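Long-range contact in hypothetical protein DUF871 (Enterococcus faecalis, PDB 2P0O), which is of unproven function but probably hydrolyses 6-phospho-N-acetylmuramic acid-containing sugars in cell-wall recycling: residues T176-D181 / D217-G222. Sequence-based numbering, arbitrary orientation.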
loop_
_atom_site.group_PDB
_atom_site.type_symbol
_atom_site.label_atom_id
_atom_site.label_comp_id
_atom_site.label_asym_id
_atom_site.label_seq_id
_atom_site.Cartn_x
_atom_site.Cartn_y
_atom_site.Cartn_z
ATOM N N THR A 176 -3.952 8.463 -0.549
ATOM C CA THR A 176 -4.266 7.721 -1.747
ATOM C C THR A 176 -4.614 6.273 -1.378
ATOM O O THR A 176 -4.251 5.787 -0.293
ATOM C CB THR A 176 -3.056 7.749 -2.713
ATOM O OG1 THR A 176 -3.420 7.110 -3.938
ATOM C CG2 THR A 176 -1.865 7.005 -2.121
ATOM N N PHE A 177 -5.297 5.582 -2.282
ATOM C CA PHE A 177 -5.634 4.193 -2.075
ATOM C C PHE A 177 -4.807 3.244 -2.945
ATOM O O PHE A 177 -4.320 3.621 -4.017
ATOM C CB PHE A 177 -7.125 3.930 -2.375
ATOM C CG PHE A 177 -8.069 4.610 -1.420
ATOM C CD1 PHE A 177 -8.390 4.020 -0.192
ATOM C CD2 PHE A 177 -8.630 5.837 -1.746
ATOM C CE1 PHE A 177 -9.274 4.629 0.697
ATOM C CE2 PHE A 177 -9.548 6.460 -0.883
ATOM C CZ PHE A 177 -9.846 5.867 0.363
ATOM N N VAL A 178 -4.685 1.996 -2.487
ATOM C CA VAL A 178 -4.292 0.918 -3.370
ATOM C C VAL A 178 -5.406 -0.120 -3.229
ATOM O O VAL A 178 -6.103 -0.150 -2.208
ATOM C CB VAL A 178 -2.897 0.310 -3.012
ATOM C CG1 VAL A 178 -1.774 1.324 -3.275
ATOM C CG2 VAL A 178 -2.841 -0.203 -1.553
ATOM N N PRO A 179 -5.548 -1.013 -4.234
ATOM C CA PRO A 179 -6.565 -2.050 -4.104
ATOM C C PRO A 179 -6.108 -3.139 -3.126
ATOM O O PRO A 179 -4.912 -3.235 -2.795
ATOM C CB PRO A 179 -6.686 -2.596 -5.532
ATOM C CG PRO A 179 -5.298 -2.426 -6.109
ATOM C CD PRO A 179 -4.767 -1.134 -5.483
ATOM N N GLY A 180 -7.053 -3.928 -2.636
ATOM C CA GLY A 180 -6.722 -5.122 -1.866
ATOM C C GLY A 180 -6.932 -6.373 -2.716
ATOM O O GLY A 180 -7.560 -6.310 -3.784
ATOM N N ASP A 181 -6.423 -7.509 -2.247
ATOM C CA ASP A 181 -6.474 -8.748 -3.009
ATOM C C ASP A 181 -6.953 -9.939 -2.192
ATOM O O ASP A 181 -6.777 -11.084 -2.634
ATOM C CB ASP A 181 -5.083 -9.055 -3.591
ATOM C CG ASP A 181 -4.005 -9.235 -2.497
ATOM O OD1 ASP A 181 -4.243 -8.840 -1.336
ATOM O OD2 ASP A 181 -2.906 -9.741 -2.815
ATOM N N ASP A 217 1.545 11.213 1.319
ATOM C CA ASP A 217 1.805 11.127 2.749
ATOM C C ASP A 217 1.275 9.833 3.341
ATOM O O ASP A 217 1.814 9.337 4.341
ATOM C CB ASP A 217 1.255 12.355 3.473
ATOM C CG ASP A 217 1.871 13.639 2.956
ATOM O OD1 ASP A 217 3.076 13.864 3.205
ATOM O OD2 ASP A 217 1.169 14.418 2.283
ATOM N N ALA A 218 0.259 9.254 2.703
ATOM C CA ALA A 218 -0.392 8.064 3.250
ATOM C C ALA A 218 -0.977 7.163 2.187
ATOM O O ALA A 218 -1.426 7.638 1.133
ATOM C CB ALA A 218 -1.454 8.462 4.262
ATOM N N VAL A 219 -0.966 5.859 2.459
ATOM C CA VAL A 219 -1.525 4.884 1.537
ATOM C C VAL A 219 -2.470 3.941 2.286
ATOM O O VAL A 219 -2.072 3.355 3.304
ATOM C CB VAL A 219 -0.415 4.065 0.829
ATOM C CG1 VAL A 219 -1.045 3.135 -0.210
ATOM C CG2 VAL A 219 0.574 4.987 0.151
ATOM N N TYR A 220 -3.700 3.813 1.759
ATOM C CA TYR A 220 -4.750 2.973 2.318
ATOM C C TYR A 220 -5.171 1.849 1.380
ATOM O O TYR A 220 -5.336 2.051 0.183
ATOM C CB TYR A 220 -5.991 3.821 2.649
ATOM C CG TYR A 220 -5.868 4.570 3.976
ATOM C CD1 TYR A 220 -4.802 5.471 4.196
ATOM C CD2 TYR A 220 -6.812 4.384 5.010
ATOM C CE1 TYR A 220 -4.675 6.157 5.406
ATOM C CE2 TYR A 220 -6.697 5.081 6.253
ATOM C CZ TYR A 220 -5.623 5.967 6.425
ATOM O OH TYR A 220 -5.468 6.667 7.591
ATOM N N ILE A 221 -5.395 0.670 1.943
ATOM C CA ILE A 221 -6.053 -0.403 1.212
ATOM C C ILE A 221 -7.499 0.028 0.970
ATOM O O ILE A 221 -8.230 0.331 1.932
ATOM C CB ILE A 221 -6.058 -1.764 1.983
ATOM C CG1 ILE A 221 -4.699 -2.028 2.674
ATOM C CG2 ILE A 221 -6.494 -2.916 1.036
ATOM C CD1 ILE A 221 -3.522 -2.069 1.691
ATOM N N GLY A 222 -7.911 0.023 -0.304
ATOM C CA GLY A 222 -9.280 0.397 -0.675
ATOM C C GLY A 222 -10.285 -0.703 -0.420
ATOM O O GLY A 222 -11.385 -0.437 0.100
#
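Strands 173-178 and 218-221 run parallel as neighbours in the closed eight-stranded sheet of a TIM barrel, joined through helix 203-212 in a beta-alpha-beta crossover. Four backbone hydrogen bonds bind them. Thr176 N gives to Ala218 O from above its carbonyl plane, whereas Tyr220 N to Thr176 O (2.9 Å) and Val178 N to Tyr220 O (2.7 Å) lie in the plane of their acceptors. Gly222 N then meets Val178 O at 2.6 Å, nearly along the C=O axis, carrying the pairing one residue beyond strand 218-221.

Val178 shows how a beta-branched residue fills the helix-facing side. Its CB carries CG1 anti to the carbonyl carbon (chi1 -68°), so that CG1 meets Val219 CG1 at 3.6 Å; CG2, in the crowded position between N and carbonyl carbon, reaches Ile221 CD1 at 3.8 Å. Val178 also touches Ala206 and Leu210 of helix 203-212. Thr176 CG2 lies alongside Val219 CG2, 3.9 Å away.

On the barrel interior, Phe177 crosses Tyr220 obliquely, its CD1 3.7 Å from Tyr220 CB, and the rings diverge: Phe177 meets Phe35 and Tyr147 edge-to-face, Tyr220 meets Trp144. Gly180, without a side chain, lets Ile221 CG2 come within 3.7 Å of its CA. Backbone polar atoms are thus paired between two largely nonpolar side-chain layers, and this buried seam is held by main-chain bonds and dispersion, without charge pairing across it.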